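Local coordinates for uncharacterized protein (Streptomyces malaysiense, PDB 6ZYL), which catalyses the beta-hydroxylation of thioholgamide as a non-heme monooxygenase, probably with iron and 2-oxoglutarate like other members of its family, at residues 77-80 against 81-85; 101-104 against 105-109; 235-238 against 239-243. All blocks are in the same frame, centred on the assembly; numbering follows the deposited sequence.

Interaction 1 of 3, residues 77-80 against 81-85; sequences PKIH and LVASW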
loop_
_atom_site.group_PDB
_atom_site.type_symbol
_atom_site.label_atom_id
_atom_site.label_comp_id
_atom_site.label_asym_id
_atom_site.label_seq_id
_atom_site.Cartn_x
_atom_site.Cartn_y
_atom_site.Cartn_z
ATOM N N PRO A 77 -7.303 -2.918 6.111
ATOM C CA PRO A 77 -6.197 -1.990 5.870
ATOM C C PRO A 77 -5.092 -2.084 6.913
ATOM O O PRO A 77 -4.227 -1.204 6.967
ATOM C CB PRO A 77 -6.885 -0.626 5.945
ATOM C CG PRO A 77 -7.962 -0.841 7.024
ATOM C CD PRO A 77 -8.284 -2.346 7.054
ATOM N N LYS A 78 -5.124 -3.130 7.734
ATOM C CA LYS A 78 -4.216 -3.240 8.872
ATOM C C LYS A 78 -3.683 -4.664 9.007
ATOM O O LYS A 78 -3.630 -5.233 10.098
ATOM C CB LYS A 78 -4.919 -2.811 10.160
ATOM C CG LYS A 78 -5.517 -1.415 10.128
ATOM C CD LYS A 78 -4.447 -0.347 10.310
ATOM C CE LYS A 78 -5.053 1.049 10.265
ATOM N NZ LYS A 78 -4.093 2.097 10.712
ATOM N N ILE A 79 -3.264 -5.255 7.888
ATOM C CA ILE A 79 -2.732 -6.614 7.935
ATOM C C ILE A 79 -1.563 -6.689 8.910
ATOM O O ILE A 79 -1.426 -7.656 9.669
ATOM C CB ILE A 79 -2.313 -7.079 6.529
ATOM C CG1 ILE A 79 -3.449 -6.888 5.526
ATOM C CG2 ILE A 79 -1.881 -8.543 6.559
ATOM C CD1 ILE A 79 -3.030 -7.106 4.077
ATOM N N HIS A 80 -0.714 -5.660 8.915
ATOM C CA HIS A 80 0.497 -5.661 9.723
ATOM C C HIS A 80 0.226 -5.674 11.221
ATOM O O HIS A 80 1.165 -5.883 11.995
ATOM C CB HIS A 80 1.345 -4.436 9.372
ATOM C CG HIS A 80 0.620 -3.133 9.527
ATOM N ND1 HIS A 80 -0.405 -2.748 8.689
ATOM C CD2 HIS A 80 0.774 -2.126 10.418
ATOM C CE1 HIS A 80 -0.853 -1.562 9.060
ATOM N NE2 HIS A 80 -0.154 -1.161 10.106
ATOM N N LEU A 81 -1.012 -5.447 11.651
ATOM C CA LEU A 81 -1.323 -5.462 13.073
ATOM C C LEU A 81 -1.677 -6.854 13.589
ATOM O O LEU A 81 -1.714 -7.044 14.812
ATOM C CB LEU A 81 -2.478 -4.502 13.374
ATOM C CG LEU A 81 -2.241 -3.014 13.099
ATOM C CD1 LEU A 81 -3.410 -2.182 13.637
ATOM C CD2 LEU A 81 -0.930 -2.526 13.692
ATOM N N VAL A 82 -1.920 -7.815 12.709
ATOM C CA VAL A 82 -2.290 -9.169 13.137
ATOM C C VAL A 82 -1.408 -10.254 12.547
ATOM O O VAL A 82 -1.360 -11.367 13.109
ATOM C CB VAL A 82 -3.770 -9.453 12.800
ATOM C CG1 VAL A 82 -4.688 -8.574 13.625
ATOM C CG2 VAL A 82 -4.022 -9.262 11.308
ATOM N N ALA A 83 -0.708 -10.024 11.440
ATOM C CA ALA A 83 0.026 -11.070 10.739
ATOM C C ALA A 83 1.523 -10.811 10.836
ATOM O O ALA A 83 1.998 -9.729 10.473
ATOM C CB ALA A 83 -0.401 -11.149 9.271
ATOM N N SER A 84 2.263 -11.816 11.308
ATOM C CA SER A 84 3.696 -11.646 11.514
ATOM C C SER A 84 4.424 -11.374 10.202
ATOM O O SER A 84 5.383 -10.594 10.167
ATOM C CB SER A 84 4.275 -12.884 12.198
ATOM O OG SER A 84 3.805 -12.994 13.530
ATOM N N TRP A 85 3.989 -12.011 9.110
ATOM C CA TRP A 85 4.666 -11.803 7.833
ATOM C C TRP A 85 4.523 -10.359 7.366
ATOM O O TRP A 85 5.473 -9.776 6.831
ATOM C CB TRP A 85 4.124 -12.769 6.776
ATOM C CG TRP A 85 2.712 -12.505 6.350
ATOM C CD1 TRP A 85 1.586 -13.090 6.847
ATOM C CD2 TRP A 85 2.275 -11.592 5.335
ATOM N NE1 TRP A 85 0.474 -12.597 6.209
ATOM C CE2 TRP A 85 0.870 -11.674 5.276
ATOM C CE3 TRP A 85 2.935 -10.711 4.472
ATOM C CZ2 TRP A 85 0.112 -10.912 4.392
ATOM C CZ3 TRP A 85 2.181 -9.951 3.595
ATOM C CH2 TRP A 85 0.784 -10.060 3.560
#
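The imidazole of His80 carries Leu81 on one face: Leu81 CG stands 4.3 Å from the centroid of the His80 ring and 20° off its normal, a CH-pi contact displaced toward the rim. The indole of Trp85 is met obliquely, with Ile79 CG2 3.8 Å from Trp85 CZ2. These contacts belong to tight turns that lead into helix 84-90, with Ala83 as its N-cap; the fold is consistent with the double-stranded beta-helix of PhyH-family oxygenases. His80 CG sits between its backbone N and carbonyl carbon (chi1 56°), folding the ring back beside its neighbour, while ND1 is hydrogen-bonded to Thr112 OG1 on strand 107-117. An alanine at His80 would remove the ring, probably leaving Thr112 OG1 without this partner and the flank of Leu81 without its aromatic support. Leu81 CD2 lies 3.7 Å from His80 CD2, and Leu81 CD1 3.8 Å from Lys78 CB; the Lys78 ammonium forms a salt bridge with Glu264. Tyr59 and Phe232 meet Trp85 edge-to-face. In the backbone, Leu81 N is hydrogen-bonded to Lys78 O. Two donors grip the next carbonyl: Val82 N and Ala83 N, which approaches Ile79 O at 3.0 Å, almost in line with the C=O bond.

Interaction 2 of 3, residues 101-104 against 105-109; sequences SLLG and PDLLV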
loop_
_atom_site.group_PDB
_atom_site.type_symbol
_atom_site.label_atom_id
_atom_site.label_comp_id
_atom_site.label_asym_id
_atom_site.label_seq_id
_atom_site.Cartn_x
_atom_site.Cartn_y
_atom_site.Cartn_z
ATOM N N SER A 101 14.856 8.058 2.985
ATOM C CA SER A 101 15.548 8.903 2.020
ATOM C C SER A 101 14.582 9.759 1.213
ATOM O O SER A 101 15.003 10.757 0.618
ATOM C CB SER A 101 16.403 8.043 1.085
ATOM O OG SER A 101 15.626 7.467 0.050
ATOM N N LEU A 102 13.301 9.401 1.187
ATOM C CA LEU A 102 12.290 10.182 0.488
ATOM C C LEU A 102 11.521 11.121 1.407
ATOM O O LEU A 102 11.214 12.251 1.013
ATOM C CB LEU A 102 11.292 9.253 -0.207
ATOM C CG LEU A 102 11.806 8.235 -1.221
ATOM C CD1 LEU A 102 10.617 7.499 -1.850
ATOM C CD2 LEU A 102 12.647 8.888 -2.288
ATOM N N LEU A 103 11.200 10.676 2.623
ATOM C CA LEU A 103 10.283 11.397 3.490
ATOM C C LEU A 103 10.912 11.932 4.769
ATOM O O LEU A 103 10.254 12.702 5.479
ATOM C CB LEU A 103 9.102 10.491 3.881
ATOM C CG LEU A 103 8.296 9.850 2.752
ATOM C CD1 LEU A 103 7.139 9.036 3.327
ATOM C CD2 LEU A 103 7.788 10.900 1.786
ATOM N N GLY A 104 12.142 11.550 5.089
ATOM C CA GLY A 104 12.768 11.980 6.316
ATOM C C GLY A 104 12.819 10.873 7.348
ATOM O O GLY A 104 12.371 9.747 7.111
ATOM N N PRO A 105 13.363 11.181 8.529
ATOM C CA PRO A 105 13.602 10.139 9.537
ATOM C C PRO A 105 12.423 9.792 10.434
ATOM O O PRO A 105 12.550 8.855 11.235
ATOM C CB PRO A 105 14.748 10.745 10.368
ATOM C CG PRO A 105 14.467 12.225 10.331
ATOM C CD PRO A 105 13.883 12.498 8.950
ATOM N N ASP A 106 11.297 10.494 10.330
ATOM C CA ASP A 106 10.119 10.228 11.150
ATOM C C ASP A 106 9.064 9.570 10.272
ATOM O O ASP A 106 8.515 10.208 9.366
ATOM C CB ASP A 106 9.588 11.513 11.778
ATOM C CG ASP A 106 10.636 12.231 12.606
ATOM O OD1 ASP A 106 11.372 11.552 13.352
ATOM O OD2 ASP A 106 10.724 13.471 12.509
ATOM N N LEU A 107 8.766 8.302 10.554
ATOM C CA LEU A 107 7.907 7.516 9.682
ATOM C C LEU A 107 6.885 6.724 10.481
ATOM O O LEU A 107 7.172 6.245 11.580
ATOM C CB LEU A 107 8.735 6.544 8.832
ATOM C CG LEU A 107 9.834 7.135 7.950
ATOM C CD1 LEU A 107 10.677 6.023 7.335
ATOM C CD2 LEU A 107 9.234 8.015 6.869
ATOM N N LEU A 108 5.693 6.582 9.902
ATOM C CA LEU A 108 4.645 5.734 10.442
ATOM C C LEU A 108 4.037 4.928 9.305
ATOM O O LEU A 108 4.010 5.374 8.155
ATOM C CB LEU A 108 3.551 6.555 11.131
ATOM C CG LEU A 108 3.976 7.458 12.286
ATOM C CD1 LEU A 108 4.086 8.893 11.806
ATOM C CD2 LEU A 108 2.987 7.342 13.434
ATOM N N VAL A 109 3.554 3.735 9.635
ATOM C CA VAL A 109 2.785 2.920 8.702
ATOM C C VAL A 109 1.311 3.257 8.890
ATOM O O VAL A 109 0.751 3.052 9.973
ATOM C CB VAL A 109 3.042 1.422 8.920
ATOM C CG1 VAL A 109 2.107 0.597 8.041
ATOM C CG2 VAL A 109 4.497 1.082 8.630
HETATM O O HOH W 1 10.068 12.251 8.210
#
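Leu107 turns back toward Leu103 and Gly104 because its CG is anti to the carbonyl carbon (chi1 -57°). Its chi2 (172°) sends CD1 out along the chain and leaves CD2 as the branch turned to Leu103, 3.9 Å from Leu103 CB. The same first torsion at Leu103 leads its isopropyl end elsewhere, leaving CB as the part of that side chain that does the touching. The backbone bend is set by Gly104, whose phi of 105° lies on the positive side. At these angles a beta carbon would press on the carbonyl oxygen of Leu103 and on the ring of Pro105, so the site calls for glycine.

Here is a worked case of helix termination by a glycine of positive phi, the first residue to leave the helix: helix 93-103 ends, and the chain passes through Pro105 and Asp106 into strand 107-117 of the main sheet. Proline immediately after the glycine has no N-H to offer, and no direct hydrogen bond joins 101-104 to 105-109. A water spans the gap instead, donating to Leu103 O at 2.8 Å and accepting from Asp106 N at 3.0 Å, thereby linking the last carbonyl of the helix with the approach to the strand.

Gly104 O lies against the branched end of Leu107, 3.6 Å from Leu107 CD2, a van der Waals contact of an oxygen with a hydrocarbon group. Leu107 also packs on Val253 and Arg254 of the neighbouring strand 249-254. Leu103 reaches Arg33 of helix 28-35, which lies against this end of helix 93-103, and also touches Thr238, in the turn after strand 229-237.

Interaction 3 of 3, residues 235-238 against 239-243; sequences DYIT and PRVSP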
loop_
_atom_site.group_PDB
_atom_site.type_symbol
_atom_site.label_atom_id
_atom_site.label_comp_id
_atom_site.label_asym_id
_atom_site.label_seq_id
_atom_site.Cartn_x
_atom_site.Cartn_y
_atom_site.Cartn_z
ATOM N N ASP A 235 1.481 2.029 3.047
ATOM C CA ASP A 235 1.413 3.484 3.069
ATOM C C ASP A 235 2.271 4.011 4.212
ATOM O O ASP A 235 1.986 3.743 5.384
ATOM C CB ASP A 235 -0.028 3.959 3.221
ATOM C CG ASP A 235 -0.835 3.766 1.961
ATOM O OD1 ASP A 235 -0.287 4.015 0.866
ATOM O OD2 ASP A 235 -2.010 3.356 2.060
ATOM N N TYR A 236 3.329 4.739 3.868
ATOM C CA TYR A 236 4.190 5.389 4.842
ATOM C C TYR A 236 3.886 6.881 4.867
ATOM O O TYR A 236 3.685 7.502 3.819
ATOM C CB TYR A 236 5.667 5.158 4.513
ATOM C CG TYR A 236 6.128 3.737 4.758
ATOM C CD1 TYR A 236 6.562 3.333 6.014
ATOM C CD2 TYR A 236 6.124 2.799 3.733
ATOM C CE1 TYR A 236 6.982 2.031 6.242
ATOM C CE2 TYR A 236 6.541 1.497 3.951
ATOM C CZ TYR A 236 6.970 1.120 5.208
ATOM O OH TYR A 236 7.386 -0.173 5.427
ATOM N N ILE A 237 3.843 7.445 6.073
ATOM C CA ILE A 237 3.601 8.867 6.270
ATOM C C ILE A 237 4.584 9.377 7.314
ATOM O O ILE A 237 5.187 8.605 8.062
ATOM C CB ILE A 237 2.153 9.169 6.723
ATOM C CG1 ILE A 237 1.876 8.521 8.084
ATOM C CG2 ILE A 237 1.150 8.687 5.692
ATOM C CD1 ILE A 237 0.534 8.905 8.695
ATOM N N THR A 238 4.736 10.690 7.360
ATOM C CA THR A 238 5.421 11.372 8.444
ATOM C C THR A 238 4.403 12.025 9.365
ATOM O O THR A 238 3.217 12.126 9.036
ATOM C CB THR A 238 6.378 12.431 7.892
ATOM O OG1 THR A 238 5.646 13.628 7.605
ATOM C CG2 THR A 238 7.074 11.934 6.637
ATOM N N PRO A 239 4.835 12.495 10.539
ATOM C CA PRO A 239 3.898 13.190 11.442
ATOM C C PRO A 239 3.372 14.507 10.888
ATOM O O PRO A 239 2.511 15.124 11.529
ATOM C CB PRO A 239 4.727 13.418 12.717
ATOM C CG PRO A 239 5.899 12.465 12.611
ATOM C CD PRO A 239 6.173 12.331 11.135
ATOM N N ARG A 240 3.861 14.963 9.734
ATOM C CA ARG A 240 3.311 16.152 9.099
ATOM C C ARG A 240 2.061 15.854 8.283
ATOM O O ARG A 240 1.390 16.792 7.840
ATOM C CB ARG A 240 4.368 16.811 8.206
ATOM C CG ARG A 240 5.532 17.416 8.979
ATOM C CD ARG A 240 6.362 18.364 8.115
ATOM N NE ARG A 240 5.566 19.464 7.574
ATOM C CZ ARG A 240 5.582 20.707 8.043
ATOM N NH1 ARG A 240 6.360 21.028 9.069
ATOM N NH2 ARG A 240 4.819 21.635 7.482
ATOM N N VAL A 241 1.740 14.582 8.064
ATOM C CA VAL A 241 0.463 14.206 7.471
ATOM C C VAL A 241 -0.597 14.228 8.561
ATOM O O VAL A 241 -0.355 13.786 9.690
ATOM C CB VAL A 241 0.556 12.821 6.806
ATOM C CG1 VAL A 241 -0.789 12.430 6.206
ATOM C CG2 VAL A 241 1.647 12.810 5.743
ATOM N N SER A 242 -1.776 14.747 8.236
ATOM C CA SER A 242 -2.867 14.806 9.192
ATOM C C SER A 242 -4.163 14.347 8.533
ATOM O O SER A 242 -4.372 14.580 7.339
ATOM C CB SER A 242 -3.051 16.228 9.740
ATOM O OG SER A 242 -3.528 17.107 8.738
ATOM N N PRO A 243 -5.036 13.682 9.288
ATOM C CA PRO A 243 -6.342 13.310 8.721
ATOM C C PRO A 243 -7.200 14.538 8.463
ATOM O O PRO A 243 -7.253 15.467 9.273
ATOM C CB PRO A 243 -6.960 12.406 9.797
ATOM C CG PRO A 243 -6.238 12.746 11.064
ATOM C CD PRO A 243 -4.853 13.186 10.664
#
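Thr238 CB lies 3.3 Å from Pro239 CD, a tight approach across the peptide bond into the proline. From CB the side chain divides. OG1, placed between the backbone N and the carbonyl carbon (chi1 83°), leans over the start of the turn and accepts a hydrogen bond from Arg240 N at 3.1 Å, with an N-H...O angle of 154°; it also lies 3.5 Å from Arg240 CB. The other branch, CG2, heads for Leu103 of helix 93-103.

This side-chain bond makes an ST turn, nested in a type I beta turn from Thr238 to Val241 that takes the chain out of strand 229-237. The turn is closed by Val241 N, which gives its hydrogen to Thr238 O at 3.0 Å. Pro239, with a phi of -66°, suits the second position of such a turn. Val241 then swings back toward the strand and crosses Ile237 at about a right angle, its CG2 methyl 3.8 Å from Ile237 CB. His142 of helix 139-142 packs on Thr238, Arg240 and Val241.

Chemically, the turn splits its polar work: the Thr238 carbonyl serves Val241 N, whereas Arg240 N, badly angled for that carbonyl, is satisfied by the hydroxyl oxygen.

Interactions 2 and 3 sit side by side, their centres 9 Å apart, because strands 107-117 and 229-237 are antiparallel neighbours in the main sheet. A probable hydrogen bond from Leu108 N to Ile237 O, 2.8 Å long, joins them, and Asp106 O packs 3.4 Å from Thr238 CB where the two turns meet. Interaction 1 lies further off, centred about 20 Å from interaction 2, yet it touches strand 107-117: His80 NE2 is 3.5 Å from Val109 CG1. Interactions 1 and 3 do not touch; their nearest atoms are about 7 Å apart. The structure is the apo form, and none of the three contacts contains a bound metal or ligand.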